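Local atomic coordinates of secondary thiamine-phosphate synthase enzyme (Thermus thermophilus, PDB entry 2CU5), a protein that is of unproven function but probably has thiamine-phosphate synthase activity. Residues P10-E14 against G15-I19; L96-K100 against G101-L105. One frame throughout, in Å; residues are numbered along the deposited sequence.

The two contacts illustrate two ways in which a chain can turn back on itself within one beta-rich subunit. They come in series along the sequence, interaction 1 near the N-terminus and interaction 2 well after it, with centres 22 Å apart and nearest atoms about 6 Å apart. Interaction 1 carries the chain from strand 5-11, an outermost strand of a five-stranded antiparallel sheet, to strand 15-18 at the edge of a three-stranded one. Interaction 2 closes a hairpin that adds strand 102-103 to the other edge of the five-stranded sheet. One turn therefore joins two sheets, whereas the other extends one. The hairpin of interaction 2 also packs against a second subunit, as does Phe16 of segment 15-19.

Interaction 1. Residues P10-E14 against G15-I19; sequences PTPEE and GFVNI
The puckered ring of Pro12 meets the following strand through its CD and CG atoms: CD lies 3.8 Å from Val17 CG2, and CG is 4.1 Å from Gly15 N. Here a short loop carries the chain from strand 5-11 of the five-stranded antiparallel sheet into strand 15-18 of the three-stranded one. The two strands do not form a ladder with each other. Each pairs separately, Thr11 with Arg120 and Gly15 with Glu115, and what joins them here is side-chain packing, with Val17 pointing toward 10-14. Its CG1 stands anti to the backbone N (chi1 -177°), which turns CG2 to the N side, where it faces both Pro12 CD and Thr11 CG2, the latter 4.1 Å away. The Pro12 and Val17 side chains run alongside one another head to tail, and Thr11 lies roughly perpendicular to Val17. Thr11 thus divides its branches: the methyl goes to Val17, and OG1 hydrogen-bonds to Glu115 and to the backbone N of Arg120. At the far end of the turn Gly15 adopts phi 158° and psi 172°, where a beta carbon would be jammed against the carbonyl O of Glu14, so the backbone here calls for glycine. Pro10 O lies 4.1 Å from Val17 CG2, a loose van der Waals contact.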
loop_
_atom_site.group_PDB
_atom_site.type_symbol
_atom_site.label_atom_id
_atom_site.label_comp_id
_atom_site.label_asym_id
_atom_site.label_seq_id
_atom_site.Cartn_x
_atom_site.Cartn_y
_atom_site.Cartn_z
ATOM N N PRO A 10 -18.691 -7.967 9.836
ATOM C CA PRO A 10 -19.248 -9.035 8.998
ATOM C C PRO A 10 -18.992 -8.673 7.531
ATOM O O PRO A 10 -19.131 -7.512 7.141
ATOM C CB PRO A 10 -20.736 -9.006 9.341
ATOM C CG PRO A 10 -20.749 -8.490 10.758
ATOM C CD PRO A 10 -19.735 -7.377 10.693
ATOM N N THR A 11 -18.619 -9.661 6.725
ATOM C CA THR A 11 -18.346 -9.417 5.310
ATOM C C THR A 11 -19.066 -10.412 4.408
ATOM O O THR A 11 -19.367 -11.531 4.820
ATOM C CB THR A 11 -16.840 -9.525 5.014
ATOM O OG1 THR A 11 -16.387 -10.844 5.342
ATOM C CG2 THR A 11 -16.059 -8.508 5.841
ATOM N N PRO A 12 -19.371 -10.005 3.167
ATOM C CA PRO A 12 -20.053 -10.882 2.209
ATOM C C PRO A 12 -19.004 -11.763 1.532
ATOM O O PRO A 12 -17.832 -11.708 1.892
ATOM C CB PRO A 12 -20.687 -9.894 1.241
ATOM C CG PRO A 12 -19.657 -8.810 1.178
ATOM C CD PRO A 12 -19.285 -8.628 2.643
ATOM N N GLU A 13 -19.412 -12.568 0.553
ATOM C CA GLU A 13 -18.451 -13.427 -0.134
ATOM C C GLU A 13 -17.319 -12.543 -0.642
ATOM O O GLU A 13 -16.140 -12.878 -0.519
ATOM C CB GLU A 13 -19.111 -14.153 -1.309
ATOM C CG GLU A 13 -18.247 -15.260 -1.886
ATOM C CD GLU A 13 -18.883 -15.939 -3.079
ATOM O OE1 GLU A 13 -20.092 -16.250 -3.012
ATOM O OE2 GLU A 13 -18.170 -16.168 -4.079
ATOM N N GLU A 14 -17.690 -11.408 -1.220
ATOM C CA GLU A 14 -16.709 -10.459 -1.714
ATOM C C GLU A 14 -17.357 -9.096 -1.854
ATOM O O GLU A 14 -18.520 -8.984 -2.253
ATOM C CB GLU A 14 -16.118 -10.914 -3.058
ATOM C CG GLU A 14 -16.898 -10.512 -4.299
ATOM C CD GLU A 14 -16.058 -10.625 -5.566
ATOM O OE1 GLU A 14 -16.549 -10.245 -6.651
ATOM O OE2 GLU A 14 -14.902 -11.093 -5.478
ATOM N N GLY A 15 -16.605 -8.060 -1.503
ATOM C CA GLY A 15 -17.130 -6.716 -1.595
ATOM C C GLY A 15 -16.395 -5.733 -0.709
ATOM O O GLY A 15 -15.537 -6.109 0.090
ATOM N N PHE A 16 -16.732 -4.460 -0.872
ATOM C CA PHE A 16 -16.131 -3.391 -0.091
ATOM C C PHE A 16 -17.120 -3.006 0.999
ATOM O O PHE A 16 -18.219 -2.520 0.714
ATOM C CB PHE A 16 -15.849 -2.184 -0.984
ATOM C CG PHE A 16 -14.703 -2.385 -1.930
ATOM C CD1 PHE A 16 -13.395 -2.143 -1.521
ATOM C CD2 PHE A 16 -14.925 -2.828 -3.229
ATOM C CE1 PHE A 16 -12.321 -2.340 -2.392
ATOM C CE2 PHE A 16 -13.855 -3.027 -4.108
ATOM C CZ PHE A 16 -12.554 -2.781 -3.685
ATOM N N VAL A 17 -16.736 -3.250 2.247
ATOM C CA VAL A 17 -17.592 -2.928 3.383
ATOM C C VAL A 17 -17.146 -1.587 3.948
ATOM O O VAL A 17 -15.992 -1.424 4.338
ATOM C CB VAL A 17 -17.483 -4.007 4.483
ATOM C CG1 VAL A 17 -18.444 -3.690 5.623
ATOM C CG2 VAL A 17 -17.787 -5.376 3.897
ATOM N N ASN A 18 -18.070 -0.632 3.983
ATOM C CA ASN A 18 -17.783 0.708 4.489
ATOM C C ASN A 18 -17.689 0.665 6.017
ATOM O O ASN A 18 -18.692 0.479 6.700
ATOM C CB ASN A 18 -18.901 1.664 4.066
ATOM C CG ASN A 18 -18.545 3.116 4.311
ATOM O OD1 ASN A 18 -17.903 3.446 5.306
ATOM N ND2 ASN A 18 -18.961 3.992 3.402
ATOM N N ILE A 19 -16.487 0.840 6.548
ATOM C CA ILE A 19 -16.281 0.795 7.994
ATOM C C ILE A 19 -15.909 2.154 8.577
ATOM O O ILE A 19 -15.429 2.247 9.707
ATOM C CB ILE A 19 -15.164 -0.194 8.347
ATOM C CG1 ILE A 19 -13.853 0.272 7.698
ATOM C CG2 ILE A 19 -15.551 -1.607 7.879
ATOM C CD1 ILE A 19 -12.632 -0.526 8.102
#

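Interaction 2. Residues L96-K100 against G101-L105; sequences LLAEK and GRLRL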
loop_
_atom_site.group_PDB
_atom_site.type_symbol
_atom_site.label_atom_id
_atom_site.label_comp_id
_atom_site.label_asym_id
_atom_site.label_seq_id
_atom_site.Cartn_x
_atom_site.Cartn_y
_atom_site.Cartn_z
ATOM N N LEU A 96 -4.696 7.226 9.050
ATOM C CA LEU A 96 -5.556 8.351 8.712
ATOM C C LEU A 96 -5.637 9.413 9.803
ATOM O O LEU A 96 -5.397 9.134 10.977
ATOM C CB LEU A 96 -6.966 7.831 8.422
ATOM C CG LEU A 96 -7.074 6.746 7.341
ATOM C CD1 LEU A 96 -8.353 5.945 7.522
ATOM C CD2 LEU A 96 -7.022 7.399 5.965
ATOM N N LEU A 97 -5.991 10.625 9.391
ATOM C CA LEU A 97 -6.139 11.762 10.298
ATOM C C LEU A 97 -7.551 11.792 10.864
ATOM O O LEU A 97 -8.519 11.508 10.156
ATOM C CB LEU A 97 -5.906 13.071 9.546
ATOM C CG LEU A 97 -4.528 13.329 8.949
ATOM C CD1 LEU A 97 -4.603 14.489 7.957
ATOM C CD2 LEU A 97 -3.554 13.627 10.063
ATOM N N ALA A 98 -7.663 12.142 12.140
ATOM C CA ALA A 98 -8.957 12.239 12.792
ATOM C C ALA A 98 -9.014 13.550 13.565
ATOM O O ALA A 98 -8.003 14.027 14.074
ATOM C CB ALA A 98 -9.166 11.062 13.743
ATOM N N GLU A 99 -10.199 14.138 13.631
ATOM C CA GLU A 99 -10.385 15.377 14.366
ATOM C C GLU A 99 -11.635 15.235 15.215
ATOM O O GLU A 99 -12.741 15.107 14.692
ATOM C CB GLU A 99 -10.534 16.556 13.408
ATOM C CG GLU A 99 -10.770 17.887 14.107
ATOM C CD GLU A 99 -10.823 19.050 13.138
ATOM O OE1 GLU A 99 -9.782 19.355 12.517
ATOM O OE2 GLU A 99 -11.906 19.657 12.989
ATOM N N LYS A 100 -11.442 15.234 16.529
ATOM C CA LYS A 100 -12.542 15.108 17.470
ATOM C C LYS A 100 -13.454 13.920 17.172
ATOM O O LYS A 100 -14.679 14.045 17.143
ATOM C CB LYS A 100 -13.335 16.418 17.496
ATOM C CG LYS A 100 -12.470 17.600 17.924
ATOM C CD LYS A 100 -13.179 18.941 17.806
ATOM C CE LYS A 100 -12.236 20.076 18.203
ATOM N NZ LYS A 100 -12.851 21.424 18.039
ATOM N N GLY A 101 -12.841 12.761 16.951
ATOM C CA GLY A 101 -13.600 11.552 16.693
ATOM C C GLY A 101 -14.062 11.323 15.270
ATOM O O GLY A 101 -14.718 10.320 14.996
ATOM N N ARG A 102 -13.738 12.239 14.365
ATOM C CA ARG A 102 -14.144 12.082 12.976
ATOM C C ARG A 102 -12.951 12.045 12.033
ATOM O O ARG A 102 -12.047 12.872 12.118
ATOM C CB ARG A 102 -15.104 13.204 12.576
ATOM C CG ARG A 102 -16.448 13.115 13.297
ATOM C CD ARG A 102 -17.418 14.187 12.834
ATOM N NE ARG A 102 -18.711 14.082 13.509
ATOM C CZ ARG A 102 -18.894 14.244 14.819
ATOM N NH1 ARG A 102 -17.866 14.521 15.612
ATOM N NH2 ARG A 102 -20.110 14.132 15.336
ATOM N N LEU A 103 -12.958 11.070 11.132
ATOM C CA LEU A 103 -11.880 10.917 10.169
ATOM C C LEU A 103 -11.884 12.066 9.168
ATOM O O LEU A 103 -12.938 12.453 8.668
ATOM C CB LEU A 103 -12.030 9.583 9.437
ATOM C CG LEU A 103 -11.840 8.342 10.316
ATOM C CD1 LEU A 103 -12.313 7.090 9.572
ATOM C CD2 LEU A 103 -10.381 8.229 10.709
ATOM N N ARG A 104 -10.703 12.619 8.894
ATOM C CA ARG A 104 -10.557 13.716 7.938
ATOM C C ARG A 104 -10.290 13.088 6.576
ATOM O O ARG A 104 -9.207 12.560 6.327
ATOM C CB ARG A 104 -9.386 14.621 8.325
ATOM C CG ARG A 104 -9.489 15.221 9.716
ATOM C CD ARG A 104 -10.737 16.084 9.891
ATOM N NE ARG A 104 -10.702 17.334 9.128
ATOM C CZ ARG A 104 -11.083 17.465 7.859
ATOM N NH1 ARG A 104 -11.540 16.420 7.180
ATOM N NH2 ARG A 104 -11.017 18.652 7.268
ATOM N N LEU A 105 -11.283 13.154 5.701
ATOM C CA LEU A 105 -11.179 12.547 4.381
ATOM C C LEU A 105 -11.610 13.490 3.271
ATOM O O LEU A 105 -12.243 14.517 3.526
ATOM C CB LEU A 105 -12.066 11.303 4.340
ATOM C CG LEU A 105 -11.816 10.281 5.451
ATOM C CD1 LEU A 105 -12.920 9.235 5.463
ATOM C CD2 LEU A 105 -10.455 9.640 5.230
HETATM O O HOH W 1 -6.815 11.113 6.663
#
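Residues Glu99 to Arg102 make a type I' turn that folds the strand antiparallel to itself, and the Glu99-Arg102 pair closing it is hydrogen-bonded both ways: Glu99 N to Arg102 O at 2.7 Å and Arg102 N to Glu99 O at 3.1 Å. Ala98 and Leu103 form the next, non-hydrogen-bonded pair, and beyond it Arg104 N gives a nearly straight bond (175°) to Leu97 O at 2.8 Å. There the strands begin to part, and a water takes over, accepting from Leu97 N at 2.9 Å and donating to Arg104 O at 2.8 Å. The two faces of the hairpin differ in character. On the face of Ala98 and Leu103, Leu103 CD2 rests 4.1 Å from Leu96 CB, and Leu96 and Leu105 meet through their CD2 methyls; helix 20-25 and Val111 cover Leu103. On the opposite face, the turn of Arg104 at chi2 (-60°) sets its CD 3.6 Å from Glu99 CB, and a second bend, at chi3, directs the chain from CD to NE; the two side chains lie alongside, pointing the same way. The opposite charges may attract weakly, but with Glu99 OE1 4.1 Å from Arg104 NE, at the guanidinium edge, they form no salt bridge; the carboxylate and guanidinium planes are 83° apart. Trp125 of the second subunit also packs on Arg104, and Phe37 of that subunit on Leu96 and Leu105. With Lys100 and Gly101 alone in its loop, this is the classic tight two-residue beta hairpin, here at the edge of a five-stranded antiparallel sheet.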